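Local coordinates for protein alpha-L-rhamnosidase (Klebsiella oxytoca, PDB 4XHC) that probably hydrolyses terminal alpha-L-rhamnose from rhamnosides, as a two-domain family 78 glycosidase, and binds rhamnose in its catalytic domain, at residues 52-57 with 195-200; 106-111 with 191-196; 364-369 with 420-425; 464-469 with 490-495; 471-476 with 483-488. One frame throughout, in Å; residues are numbered along the deposited sequence.

Contacts 1 and 2 are neighbours in one antiparallel sheet of the N-terminal beta domain: strand 187-200 lies between the partners of both, they share E195 and V196, and their centres are about 11 Å apart. The other three belong to the helical catalytic domain. Contacts 4 and 5 are successive layers between helices 466-478 and 482-498, centres about 10 Å apart, with R469 and W493 of contact 4 touching Q488 and I473 of contact 5. Contact 3 lies about 23 Å from either, centre to centre. Bound rhamnose is near two of them: about 7 Å from the side chain of T465 in contact 4 and about 9 Å from that of K367 in contact 3.

Contact 1: residues 52-57 with 195-200; sequences RQAHPP and EVNAVT
R52 carries CG opposite its backbone N (chi1 165°), while N197 turns CG back beside its own N (chi1 -75°), and the two side chains meet at a slant on one face of the sheet. R52 CG comes to 4.0 Å from N197 ND2, with the guanidinium and amide planes 32° apart; the arginine also lies on Y106. A54 CB sits on the same face, 3.7 Å from E195 OE1, the oxygen of that carboxylate not used in its bond to H108 ND1. Underneath is a plain antiparallel ladder that adds strand 51-55 to the edge of a four-stranded sheet, beside strand 187-200. Q53 and A198 trade two backbone bonds, Q53 N to A198 O at 2.9 Å and A198 N to Q53 O at 2.9 Å. H55 and V196 do the same, with H55 N 2.8 Å from V196 O and V196 N 3.0 Å from H55 O. On the other face H55 CB packs on V196 CG1 at 4.0 Å, and A198 CB lies at the edge of the imidazole, near its plane. The H55 ring also meets the ring of Y103, and V196 reaches F99 on the facing sheet.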
# COMPACT_ATOMS: atom_id res chain seq x y z
N ARG A 52 -11.77 -14.68 17.25
CA ARG A 52 -11.39 -13.30 16.93
C ARG A 52 -11.87 -12.43 18.09
O ARG A 52 -12.99 -12.57 18.54
CB ARG A 52 -12.03 -12.92 15.58
CG ARG A 52 -12.06 -11.43 15.21
CD ARG A 52 -12.65 -11.21 13.81
NE ARG A 52 -11.81 -11.82 12.76
CZ ARG A 52 -11.18 -11.16 11.78
NH1 ARG A 52 -11.28 -9.84 11.63
NH2 ARG A 52 -10.44 -11.86 10.91
N GLN A 53 -11.01 -11.54 18.59
CA GLN A 53 -11.35 -10.74 19.77
C GLN A 53 -10.68 -9.35 19.78
O GLN A 53 -9.46 -9.25 19.71
CB GLN A 53 -10.95 -11.51 21.02
CG GLN A 53 -11.19 -10.77 22.32
CD GLN A 53 -11.31 -11.70 23.52
OE1 GLN A 53 -10.82 -12.83 23.50
NE2 GLN A 53 -11.96 -11.22 24.57
N ALA A 54 -11.50 -8.30 19.90
CA ALA A 54 -11.02 -6.90 19.81
C ALA A 54 -10.24 -6.42 21.05
O ALA A 54 -10.58 -6.77 22.17
CB ALA A 54 -12.19 -5.97 19.55
N HIS A 55 -9.22 -5.60 20.82
CA HIS A 55 -8.45 -5.00 21.91
C HIS A 55 -8.03 -3.58 21.58
O HIS A 55 -7.47 -3.34 20.51
CB HIS A 55 -7.19 -5.82 22.18
CG HIS A 55 -7.42 -7.04 22.99
ND1 HIS A 55 -7.41 -8.31 22.45
CD2 HIS A 55 -7.66 -7.20 24.31
CE1 HIS A 55 -7.63 -9.20 23.40
NE2 HIS A 55 -7.79 -8.55 24.54
N PRO A 56 -8.27 -2.63 22.50
CA PRO A 56 -7.75 -1.28 22.27
C PRO A 56 -6.31 -1.18 22.77
O PRO A 56 -5.91 -1.99 23.60
CB PRO A 56 -8.67 -0.42 23.13
CG PRO A 56 -9.01 -1.31 24.28
CD PRO A 56 -8.96 -2.73 23.80
N PRO A 57 -5.55 -0.20 22.27
CA PRO A 57 -4.19 0.03 22.78
C PRO A 57 -4.24 0.78 24.10
O PRO A 57 -5.31 1.25 24.48
CB PRO A 57 -3.56 0.88 21.69
CG PRO A 57 -4.69 1.58 21.03
CD PRO A 57 -5.93 0.77 21.23
N GLU A 195 -8.18 -0.14 17.00
CA GLU A 195 -8.18 -1.41 17.71
C GLU A 195 -7.54 -2.51 16.88
O GLU A 195 -7.41 -2.38 15.66
CB GLU A 195 -9.61 -1.81 18.13
CG GLU A 195 -10.57 -2.10 16.99
CD GLU A 195 -11.97 -2.50 17.46
OE1 GLU A 195 -12.27 -2.34 18.67
OE2 GLU A 195 -12.77 -2.98 16.63
N VAL A 196 -7.13 -3.58 17.56
CA VAL A 196 -6.64 -4.80 16.91
C VAL A 196 -7.61 -5.95 17.19
O VAL A 196 -8.04 -6.13 18.33
CB VAL A 196 -5.20 -5.16 17.34
CG1 VAL A 196 -5.11 -5.52 18.82
CG2 VAL A 196 -4.67 -6.31 16.50
N ASN A 197 -7.96 -6.68 16.14
CA ASN A 197 -8.77 -7.89 16.25
C ASN A 197 -7.85 -9.10 16.32
O ASN A 197 -7.35 -9.57 15.30
CB ASN A 197 -9.72 -8.02 15.05
CG ASN A 197 -10.90 -7.07 15.11
OD1 ASN A 197 -10.89 -6.00 14.51
ND2 ASN A 197 -11.94 -7.47 15.84
N ALA A 198 -7.61 -9.61 17.53
CA ALA A 198 -6.61 -10.66 17.76
C ALA A 198 -7.17 -12.06 17.51
O ALA A 198 -8.33 -12.35 17.84
CB ALA A 198 -6.05 -10.57 19.17
N VAL A 199 -6.35 -12.93 16.95
CA VAL A 199 -6.77 -14.28 16.59
C VAL A 199 -5.87 -15.34 17.19
O VAL A 199 -4.68 -15.11 17.41
CB VAL A 199 -6.84 -14.50 15.05
CG1 VAL A 199 -7.96 -13.67 14.45
CG2 VAL A 199 -5.50 -14.19 14.38
N THR A 200 -6.46 -16.52 17.40
CA THR A 200 -5.77 -17.70 17.91
C THR A 200 -6.75 -18.87 17.83
O THR A 200 -7.97 -18.67 17.80
CB THR A 200 -5.31 -17.52 19.38
OG1 THR A 200 -4.60 -18.69 19.83
CG2 THR A 200 -6.50 -17.26 20.31

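Contact 2: residues 106-111 with 191-196; sequences YLHFLC and FTQIEV
A beta bulge interrupts this antiparallel pair of strands, 106-115 and 187-200: L110 faces Q193, but C111 already faces F191, which leaves T192 as the extra residue. L110 serves both sides of the bulge, its N bonding to Q193 O at 3.0 Å and its O accepting from T192 N at 3.1 Å. T192 OG1 leans over L110 CB, 3.5 Å away. Further along, H108 and E195 exchange regular backbone bonds, and their side chains run side by side in the same direction. H108 ND1 donates to E195 OE2 at 3.2 Å, a bent bond that meets the oxygen from above the carboxylate plane, 42° out of it. H108 NE2 bonds to E164 OE2 on the next strand, so the imidazole is held between two carboxylates, which would probably favour its protonated form.

The opposite face is greasy. F191 turns its edge toward the face of F109 in an offset edge-to-face pair, centroids 5.7 Å apart and planes at 64°. C111 CB rests over a face of F191, 3.9 Å from CD2. F109 CB meets I194 CG1 at 4.0 Å, and L107 CD1 approaches I194 CG2 at 4.2 Å; F99 of the second sheet covers L107 and I194. One face is largely polar (H108, Q193, E195), with L110 among them, the other apolar and turned to the second sheet, as in a beta-sandwich.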
# COMPACT_ATOMS: atom_id res chain seq x y z
N TYR A 106 -5.69 -8.36 13.10
CA TYR A 106 -6.06 -7.45 12.04
C TYR A 106 -6.35 -6.07 12.61
O TYR A 106 -7.04 -5.95 13.62
CB TYR A 106 -7.27 -8.03 11.31
CG TYR A 106 -6.96 -9.40 10.73
CD1 TYR A 106 -7.19 -10.57 11.46
CD2 TYR A 106 -6.38 -9.52 9.46
CE1 TYR A 106 -6.88 -11.82 10.94
CE2 TYR A 106 -6.08 -10.77 8.93
CZ TYR A 106 -6.33 -11.91 9.67
OH TYR A 106 -6.02 -13.13 9.13
N LEU A 107 -5.81 -5.04 11.97
CA LEU A 107 -5.98 -3.65 12.41
C LEU A 107 -7.28 -3.00 11.88
O LEU A 107 -7.63 -3.14 10.70
CB LEU A 107 -4.78 -2.81 11.97
CG LEU A 107 -4.66 -1.41 12.58
CD1 LEU A 107 -4.31 -1.47 14.06
CD2 LEU A 107 -3.61 -0.60 11.84
N HIS A 108 -8.00 -2.30 12.77
CA HIS A 108 -9.22 -1.56 12.43
C HIS A 108 -9.06 -0.15 12.97
O HIS A 108 -8.63 0.00 14.11
CB HIS A 108 -10.44 -2.25 13.07
CG HIS A 108 -11.73 -1.49 12.94
ND1 HIS A 108 -12.51 -1.15 14.02
CD2 HIS A 108 -12.40 -1.04 11.85
CE1 HIS A 108 -13.59 -0.51 13.61
NE2 HIS A 108 -13.55 -0.43 12.29
N PHE A 109 -9.36 0.87 12.17
CA PHE A 109 -9.42 2.25 12.68
C PHE A 109 -10.40 3.13 11.91
O PHE A 109 -10.74 2.85 10.77
CB PHE A 109 -8.03 2.90 12.73
CG PHE A 109 -7.40 3.11 11.39
CD1 PHE A 109 -7.77 4.19 10.60
CD2 PHE A 109 -6.44 2.24 10.91
CE1 PHE A 109 -7.20 4.38 9.35
CE2 PHE A 109 -5.86 2.42 9.67
CZ PHE A 109 -6.25 3.50 8.89
N LEU A 110 -10.86 4.19 12.56
CA LEU A 110 -11.70 5.20 11.93
C LEU A 110 -10.94 6.51 11.94
O LEU A 110 -10.26 6.82 12.91
CB LEU A 110 -13.02 5.41 12.69
CG LEU A 110 -13.99 4.25 12.95
CD1 LEU A 110 -15.32 4.83 13.43
CD2 LEU A 110 -14.21 3.40 11.71
N CYS A 111 -11.09 7.29 10.88
CA CYS A 111 -10.53 8.64 10.86
C CYS A 111 -11.36 9.58 9.99
O CYS A 111 -12.12 9.14 9.15
CB CYS A 111 -9.06 8.62 10.41
SG CYS A 111 -8.77 8.09 8.70
N PHE A 191 -7.88 10.85 14.04
CA PHE A 191 -8.29 9.47 14.31
C PHE A 191 -9.28 9.45 15.46
O PHE A 191 -9.10 10.17 16.43
CB PHE A 191 -7.08 8.62 14.66
CG PHE A 191 -6.14 8.43 13.52
CD1 PHE A 191 -5.18 9.37 13.23
CD2 PHE A 191 -6.24 7.31 12.71
CE1 PHE A 191 -4.32 9.19 12.16
CE2 PHE A 191 -5.38 7.12 11.65
CZ PHE A 191 -4.42 8.07 11.37
N THR A 192 -10.34 8.65 15.35
CA THR A 192 -11.35 8.57 16.42
C THR A 192 -11.41 7.20 17.10
O THR A 192 -12.00 7.07 18.16
CB THR A 192 -12.77 8.96 15.92
OG1 THR A 192 -13.29 7.94 15.06
CG2 THR A 192 -12.75 10.30 15.18
N GLN A 193 -10.81 6.17 16.49
CA GLN A 193 -10.80 4.85 17.11
C GLN A 193 -9.73 4.00 16.49
O GLN A 193 -9.55 4.03 15.28
CB GLN A 193 -12.16 4.17 16.93
CG GLN A 193 -12.13 2.67 17.20
CD GLN A 193 -13.51 2.05 17.25
OE1 GLN A 193 -14.50 2.64 16.77
NE2 GLN A 193 -13.60 0.85 17.83
N ILE A 194 -9.04 3.23 17.31
CA ILE A 194 -8.05 2.28 16.82
C ILE A 194 -8.12 1.01 17.66
O ILE A 194 -8.12 1.08 18.88
CB ILE A 194 -6.62 2.84 16.91
CG1 ILE A 194 -6.54 4.20 16.20
CG2 ILE A 194 -5.63 1.85 16.32
CD1 ILE A 194 -5.14 4.78 16.09
N GLU A 195 -8.18 -0.14 17.00
CA GLU A 195 -8.18 -1.41 17.71
C GLU A 195 -7.54 -2.51 16.88
O GLU A 195 -7.41 -2.38 15.66
CB GLU A 195 -9.61 -1.81 18.13
CG GLU A 195 -10.57 -2.10 16.99
CD GLU A 195 -11.97 -2.50 17.46
OE1 GLU A 195 -12.27 -2.34 18.67
OE2 GLU A 195 -12.77 -2.98 16.63
N VAL A 196 -7.13 -3.58 17.56
CA VAL A 196 -6.64 -4.80 16.91
C VAL A 196 -7.61 -5.95 17.19
O VAL A 196 -8.04 -6.13 18.33
CB VAL A 196 -5.20 -5.16 17.34
CG1 VAL A 196 -5.11 -5.52 18.82
CG2 VAL A 196 -4.67 -6.31 16.50

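Contact 3: residues 364-369 with 420-425; sequences SLNKQA and YVSGAR
Hydrogen bonds do most of the work, centred on the S422 hydroxyl and N366 OD1. S422 OG donates a hydrogen bond to N366 OD1 (2.5 Å, a length not to be over-read at this resolution), arriving in the carbonyl plane on a lone pair. The same hydroxyl accepts from A369 N at 2.9 Å, and at 170° that bond is almost straight. With OG anti to its backbone N (chi1 -170°), S422 holds the hydroxyl toward the helix start, where it reaches both partners. N366 OD1 has a second donor, Q368 N at 3.2 Å, which comes from above the carbonyl plane rather than on a lone pair. The amide end of Q368 reaches back across: its chain runs extended beyond CG, and OE1 accepts from G423 N at 3.0 Å.

These bonds gather at the N-terminus of helix 368-389. N366 closes an Asx turn onto Q368 N and so caps the approach to the helix, while S422, from the loop after strand 419-420, satisfies the next amide. The helix belongs to the catalytic domain, an (alpha/alpha)6 barrel in this family. D351 OD2 takes N366 ND2 and V349 O takes Q368 NE2, which fixes how both amides are turned. K367 points the other way, its NZ bonded to the carbonyl of F358, a residue of the rhamnose pocket.

Van der Waals contacts fill in around the polar groups. A369 CB lies 3.6 Å from S422 CB, and N366 ND2 rests against G423 CA at 3.6 Å. A369 and S422 both also touch S432 of helix 430-438.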
# COMPACT_ATOMS: atom_id res chain seq x y z
N SER A 364 29.13 -21.76 12.92
CA SER A 364 30.42 -22.39 13.12
C SER A 364 30.33 -23.80 13.76
O SER A 364 31.34 -24.37 14.17
CB SER A 364 31.29 -21.49 14.00
OG SER A 364 30.79 -21.45 15.33
N LEU A 365 29.12 -24.35 13.87
CA LEU A 365 28.94 -25.61 14.61
C LEU A 365 29.15 -26.79 13.68
O LEU A 365 28.45 -26.91 12.69
CB LEU A 365 27.52 -25.69 15.22
CG LEU A 365 27.09 -27.02 15.88
CD1 LEU A 365 28.02 -27.39 17.04
CD2 LEU A 365 25.67 -26.94 16.39
N ASN A 366 30.11 -27.65 14.01
CA ASN A 366 30.18 -28.95 13.36
C ASN A 366 29.12 -29.87 13.93
O ASN A 366 29.07 -30.09 15.14
CB ASN A 366 31.54 -29.61 13.53
CG ASN A 366 31.61 -30.93 12.80
OD1 ASN A 366 31.16 -31.97 13.30
ND2 ASN A 366 32.12 -30.90 11.57
N LYS A 367 28.32 -30.45 13.06
CA LYS A 367 27.08 -31.09 13.49
C LYS A 367 27.09 -32.61 13.62
O LYS A 367 26.10 -33.20 14.02
CB LYS A 367 25.96 -30.63 12.55
CG LYS A 367 25.53 -29.22 12.88
CD LYS A 367 24.95 -28.50 11.69
CE LYS A 367 24.50 -27.12 12.10
NZ LYS A 367 23.44 -26.66 11.17
N GLN A 368 28.22 -33.24 13.34
CA GLN A 368 28.29 -34.70 13.30
C GLN A 368 27.88 -35.39 14.60
O GLN A 368 27.06 -36.28 14.59
CB GLN A 368 29.69 -35.14 12.91
CG GLN A 368 29.92 -36.62 13.10
CD GLN A 368 31.29 -37.05 12.59
OE1 GLN A 368 32.33 -36.60 13.10
NE2 GLN A 368 31.29 -37.93 11.61
N ALA A 369 28.48 -34.98 15.71
CA ALA A 369 28.22 -35.64 17.00
C ALA A 369 26.78 -35.44 17.47
O ALA A 369 26.15 -36.36 17.96
CB ALA A 369 29.19 -35.13 18.06
N TYR A 420 32.69 -35.09 24.17
CA TYR A 420 32.69 -35.67 22.84
C TYR A 420 33.21 -34.63 21.83
O TYR A 420 32.90 -33.45 21.94
CB TYR A 420 31.27 -36.12 22.45
CG TYR A 420 30.70 -37.25 23.29
CD1 TYR A 420 31.01 -38.58 23.01
CD2 TYR A 420 29.84 -36.98 24.36
CE1 TYR A 420 30.48 -39.61 23.78
CE2 TYR A 420 29.31 -38.01 25.13
CZ TYR A 420 29.63 -39.32 24.83
OH TYR A 420 29.10 -40.34 25.60
N VAL A 421 33.98 -35.10 20.85
CA VAL A 421 34.43 -34.26 19.75
C VAL A 421 33.58 -34.52 18.49
O VAL A 421 32.92 -35.55 18.37
CB VAL A 421 35.92 -34.46 19.44
CG1 VAL A 421 36.76 -34.18 20.68
CG2 VAL A 421 36.21 -35.86 18.91
N SER A 422 33.61 -33.58 17.55
CA SER A 422 32.77 -33.65 16.35
C SER A 422 33.55 -33.20 15.10
O SER A 422 34.23 -32.17 15.10
CB SER A 422 31.53 -32.77 16.56
OG SER A 422 30.57 -32.97 15.54
N GLY A 423 33.45 -34.00 14.04
CA GLY A 423 34.10 -33.70 12.76
C GLY A 423 35.58 -34.00 12.70
O GLY A 423 36.21 -34.29 13.72
N ALA A 424 36.14 -33.88 11.50
CA ALA A 424 37.56 -34.12 11.26
C ALA A 424 38.50 -33.22 12.07
O ALA A 424 39.60 -33.64 12.39
CB ALA A 424 37.88 -33.99 9.78
N ARG A 425 38.08 -32.01 12.42
CA ARG A 425 38.92 -31.14 13.25
C ARG A 425 38.61 -31.24 14.77
O ARG A 425 39.08 -30.43 15.57
CB ARG A 425 38.85 -29.70 12.75
CG ARG A 425 39.92 -29.38 11.72
CD ARG A 425 39.54 -28.20 10.83
NE ARG A 425 38.95 -27.07 11.59
CZ ARG A 425 39.65 -26.21 12.35
NH1 ARG A 425 40.97 -26.36 12.50
NH2 ARG A 425 39.02 -25.22 12.97

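Contact 4: residues 464-469 with 490-495; sequences NTPYLR and KAYWGA
The Y492 ring has R469 laid across one face, with P466 CB in plane at its edge. R469 CD sits over the middle of the ring, 3.5 Å from the centroid and only 5° off the normal, a CH-pi contact. Beyond it the guanidinium continues over the same face with its plane 14° from that of the ring: R469 NE is 3.2 Å from Y492 CE1, and R469 CZ is 3.4 Å from Y492 CD1. The arginine gets there by a bend at chi2 (-107°), which turns the chain across the face of the ring at a slant. W493 offers a face of its own to Y492 CD2, and the rim of its indole reaches the other helix, with CZ2 4.1 Å from P466 CB and CH2 4.0 Å from R469 CB.

P466 crosses Y492 at about a right angle. Its CB packs 3.8 Å from Y492 CE2, and its CG and CD lie against the hydroxyl. That hydroxyl is bonded to F508 O, whereas P466 N has no hydrogen to offer it. W493 NE1 is similarly engaged with S531 O, so both aromatic residues have their polar atoms satisfied within a buried interface.

T465, whose side chain is about 7 Å from the bound rhamnose, is the N-cap of helix 466-478, its OG1 accepting from L468 N at 3.3 Å and also bonded to D360 OD1. The contact joins the N-terminal turn of helix 466-478 to helix 482-498, two of the helices of the catalytic domain, an (alpha/alpha)6 barrel in this family.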
# COMPACT_ATOMS: atom_id res chain seq x y z
N ASN A 464 22.90 -20.70 20.85
CA ASN A 464 22.34 -19.43 20.39
C ASN A 464 20.82 -19.31 20.49
O ASN A 464 20.29 -18.24 20.23
CB ASN A 464 22.74 -19.18 18.94
CG ASN A 464 24.14 -18.62 18.79
OD1 ASN A 464 24.78 -18.21 19.76
ND2 ASN A 464 24.63 -18.62 17.56
N THR A 465 20.12 -20.38 20.84
CA THR A 465 18.65 -20.33 20.84
C THR A 465 18.04 -20.98 22.07
O THR A 465 18.61 -21.90 22.65
CB THR A 465 18.07 -21.02 19.59
OG1 THR A 465 18.50 -22.39 19.55
CG2 THR A 465 18.53 -20.32 18.33
N PRO A 466 16.86 -20.50 22.49
CA PRO A 466 16.17 -21.24 23.53
C PRO A 466 15.77 -22.65 23.09
O PRO A 466 15.48 -23.50 23.93
CB PRO A 466 14.93 -20.38 23.81
CG PRO A 466 15.29 -19.02 23.33
CD PRO A 466 16.16 -19.26 22.15
N TYR A 467 15.73 -22.90 21.78
CA TYR A 467 15.52 -24.26 21.25
C TYR A 467 16.58 -25.24 21.77
O TYR A 467 16.25 -26.30 22.29
CB TYR A 467 15.53 -24.22 19.71
CG TYR A 467 15.41 -25.56 19.03
CD1 TYR A 467 14.21 -26.23 18.99
CD2 TYR A 467 16.50 -26.14 18.39
CE1 TYR A 467 14.08 -27.46 18.36
CE2 TYR A 467 16.39 -27.36 17.76
CZ TYR A 467 15.16 -28.02 17.75
OH TYR A 467 15.02 -29.25 17.11
N LEU A 468 17.85 -24.88 21.61
CA LEU A 468 18.92 -25.74 22.07
C LEU A 468 19.00 -25.75 23.59
O LEU A 468 19.34 -26.76 24.19
CB LEU A 468 20.27 -25.33 21.48
CG LEU A 468 21.44 -26.25 21.82
CD1 LEU A 468 21.10 -27.69 21.52
CD2 LEU A 468 22.68 -25.83 21.05
N ARG A 469 18.67 -24.63 24.21
CA ARG A 469 18.69 -24.56 25.66
C ARG A 469 17.66 -25.48 26.28
O ARG A 469 17.89 -26.03 27.34
CB ARG A 469 18.41 -23.13 26.12
CG ARG A 469 19.53 -22.18 25.76
CD ARG A 469 20.31 -21.78 26.99
NE ARG A 469 21.36 -20.82 26.67
CZ ARG A 469 22.14 -20.26 27.58
NH1 ARG A 469 21.98 -20.56 28.86
NH2 ARG A 469 23.07 -19.38 27.23
N LYS A 490 15.65 -19.95 35.30
CA LYS A 490 15.60 -18.61 35.84
C LYS A 490 16.65 -17.66 35.26
O LYS A 490 16.36 -16.50 34.99
CB LYS A 490 15.78 -18.65 37.36
CG LYS A 490 14.62 -19.27 38.10
CD LYS A 490 14.87 -19.21 39.59
CE LYS A 490 13.65 -19.60 40.38
NZ LYS A 490 14.03 -19.80 41.80
N ALA A 491 17.88 -18.14 35.10
CA ALA A 491 18.97 -17.30 34.61
C ALA A 491 18.76 -16.90 33.15
O ALA A 491 18.95 -15.74 32.79
CB ALA A 491 20.30 -18.02 34.75
N TYR A 492 18.34 -17.86 32.32
CA TYR A 492 18.19 -17.63 30.89
C TYR A 492 16.84 -16.99 30.52
O TYR A 492 16.80 -15.85 30.07
CB TYR A 492 18.39 -18.95 30.14
CG TYR A 492 18.40 -18.85 28.64
CD1 TYR A 492 19.46 -18.27 27.96
CD2 TYR A 492 17.36 -19.39 27.88
CE1 TYR A 492 19.47 -18.20 26.58
CE2 TYR A 492 17.36 -19.32 26.50
CZ TYR A 492 18.42 -18.73 25.85
OH TYR A 492 18.40 -18.69 24.48
N TRP A 493 15.74 -17.71 30.72
CA TRP A 493 14.41 -17.16 30.40
C TRP A 493 14.02 -15.99 31.31
O TRP A 493 13.33 -15.08 30.86
CB TRP A 493 13.34 -18.25 30.48
CG TRP A 493 13.31 -19.18 29.30
CD1 TRP A 493 12.57 -19.04 28.18
CD2 TRP A 493 14.03 -20.41 29.15
NE1 TRP A 493 12.78 -20.09 27.33
CE2 TRP A 493 13.67 -20.95 27.91
CE3 TRP A 493 14.94 -21.10 29.95
CZ2 TRP A 493 14.18 -22.15 27.44
CZ3 TRP A 493 15.46 -22.30 29.49
CH2 TRP A 493 15.08 -22.81 28.24
N GLY A 494 14.46 -16.00 32.56
CA GLY A 494 14.26 -14.85 33.45
C GLY A 494 14.92 -13.57 32.96
O GLY A 494 14.43 -12.47 33.23
N ALA A 495 16.03 -13.72 32.24
CA ALA A 495 16.72 -12.58 31.63
C ALA A 495 15.85 -11.91 30.56
O ALA A 495 15.78 -10.69 30.51
CB ALA A 495 18.04 -13.00 31.03

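Contact 5: residues 471-476 with 483-488; sequences HYIAAL and DEAIAQ
Helices 466-478 and 482-498 run antiparallel here, their local axes 159° apart in direction and 9.0 Å apart at closest approach, with I473 CA and A485 CA 5.6 Å from each other. A485, with just a methyl group here, is consistent with so close an approach. A485 CB meets L476 CB at 4.1 Å, and L476 CD1 rests 4.0 Å from A485 CA. I473 sends CD1 to the neighbouring turn, where it packs on Q488 CB at 3.6 Å.

Q488 bends at chi2 (-60°) and brings its amide to the edge of the Y472 ring. NE2 lies in the plane of that ring, 3.7 Å from CE2, and the two flat groups are turned 62° against each other. Within its own helix L476 CD1 covers part of a face of Y472, while also touching Q488 CG at 4.1 Å, so L476, Y472 and Q488 all touch one another. W430 also meets Y472 edge-to-face. E484 directs its carboxylate away from the interface to a salt bridge with R452.

The segments meet mainly through aliphatic carbons, some of them resting on backbone carbonyls, with the Q488 amide at a ring edge, so their fit here depends on shape and burial of apolar surface rather than on directional bonds.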
# COMPACT_ATOMS: atom_id res chain seq x y z
N HIS A 471 16.99 -28.37 25.41
CA HIS A 471 17.60 -29.69 25.49
C HIS A 471 18.63 -29.77 26.60
O HIS A 471 18.77 -30.81 27.24
CB HIS A 471 18.19 -30.08 24.13
CG HIS A 471 17.15 -30.15 23.06
ND1 HIS A 471 16.77 -29.05 22.32
CD2 HIS A 471 16.37 -31.18 22.64
CE1 HIS A 471 15.82 -29.41 21.47
NE2 HIS A 471 15.56 -30.69 21.65
N TYR A 472 19.34 -28.67 26.83
CA TYR A 472 20.25 -28.56 27.96
C TYR A 472 19.49 -28.79 29.27
O TYR A 472 19.96 -29.51 30.16
CB TYR A 472 20.91 -27.18 27.94
CG TYR A 472 21.82 -26.87 29.10
CD1 TYR A 472 22.78 -27.78 29.53
CD2 TYR A 472 21.73 -25.65 29.75
CE1 TYR A 472 23.61 -27.49 30.59
CE2 TYR A 472 22.57 -25.34 30.81
CZ TYR A 472 23.50 -26.27 31.23
OH TYR A 472 24.32 -25.96 32.28
N ILE A 473 18.31 -28.18 29.39
CA ILE A 473 17.47 -28.36 30.58
C ILE A 473 17.04 -29.81 30.73
O ILE A 473 17.09 -30.36 31.83
CB ILE A 473 16.21 -27.46 30.53
CG1 ILE A 473 16.60 -25.98 30.50
CG2 ILE A 473 15.31 -27.73 31.73
CD1 ILE A 473 17.58 -25.56 31.58
N ALA A 474 16.62 -30.41 29.63
CA ALA A 474 16.17 -31.80 29.64
C ALA A 474 17.29 -32.73 30.09
O ALA A 474 17.05 -33.67 30.85
CB ALA A 474 15.66 -32.20 28.27
N ALA A 475 18.50 -32.46 29.60
CA ALA A 475 19.67 -33.26 29.97
C ALA A 475 20.00 -33.12 31.45
O ALA A 475 20.34 -34.11 32.11
CB ALA A 475 20.87 -32.88 29.12
N LEU A 476 19.89 -31.91 31.99
CA LEU A 476 20.10 -31.71 33.42
C LEU A 476 19.13 -32.56 34.24
O LEU A 476 19.54 -33.28 35.14
CB LEU A 476 19.98 -30.24 33.80
CG LEU A 476 21.13 -29.34 33.32
CD1 LEU A 476 20.76 -27.87 33.46
CD2 LEU A 476 22.41 -29.63 34.09
N ASP A 483 17.96 -29.04 40.91
CA ASP A 483 18.22 -27.67 41.37
C ASP A 483 18.96 -26.84 40.31
O ASP A 483 18.67 -25.65 40.14
CB ASP A 483 19.01 -27.69 42.68
CG ASP A 483 18.18 -28.16 43.87
OD1 ASP A 483 16.98 -27.80 43.97
OD2 ASP A 483 18.73 -28.89 44.73
N GLU A 484 19.88 -27.48 39.60
CA GLU A 484 20.65 -26.83 38.54
C GLU A 484 19.76 -26.47 37.35
O GLU A 484 19.98 -25.45 36.69
CB GLU A 484 21.81 -27.73 38.07
CG GLU A 484 22.95 -27.93 39.07
CD GLU A 484 22.62 -28.83 40.27
OE1 GLU A 484 21.54 -29.48 40.32
OE2 GLU A 484 23.47 -28.90 41.20
N ALA A 485 18.76 -27.30 37.06
CA ALA A 485 17.79 -27.03 35.99
C ALA A 485 16.87 -25.86 36.32
O ALA A 485 16.51 -25.08 35.43
CB ALA A 485 16.95 -28.27 35.71
N ILE A 486 16.47 -25.74 37.58
CA ILE A 486 15.66 -24.61 38.02
C ILE A 486 16.45 -23.32 37.89
O ILE A 486 15.98 -22.36 37.28
CB ILE A 486 15.15 -24.78 39.47
CG1 ILE A 486 14.11 -25.90 39.54
CG2 ILE A 486 14.55 -23.48 40.00
CD1 ILE A 486 13.87 -26.44 40.94
N ALA A 487 17.67 -23.30 38.43
CA ALA A 487 18.53 -22.11 38.35
C ALA A 487 18.79 -21.66 36.91
O ALA A 487 18.90 -20.46 36.63
CB ALA A 487 19.85 -22.37 39.07
N GLN A 488 18.86 -22.63 35.99
CA GLN A 488 19.12 -22.36 34.58
C GLN A 488 17.93 -21.81 33.81
O GLN A 488 18.11 -21.02 32.88
CB GLN A 488 19.62 -23.62 33.87
CG GLN A 488 21.13 -23.79 33.94
CD GLN A 488 21.85 -22.63 33.30
OE1 GLN A 488 22.87 -22.18 33.82
NE2 GLN A 488 21.32 -22.13 32.18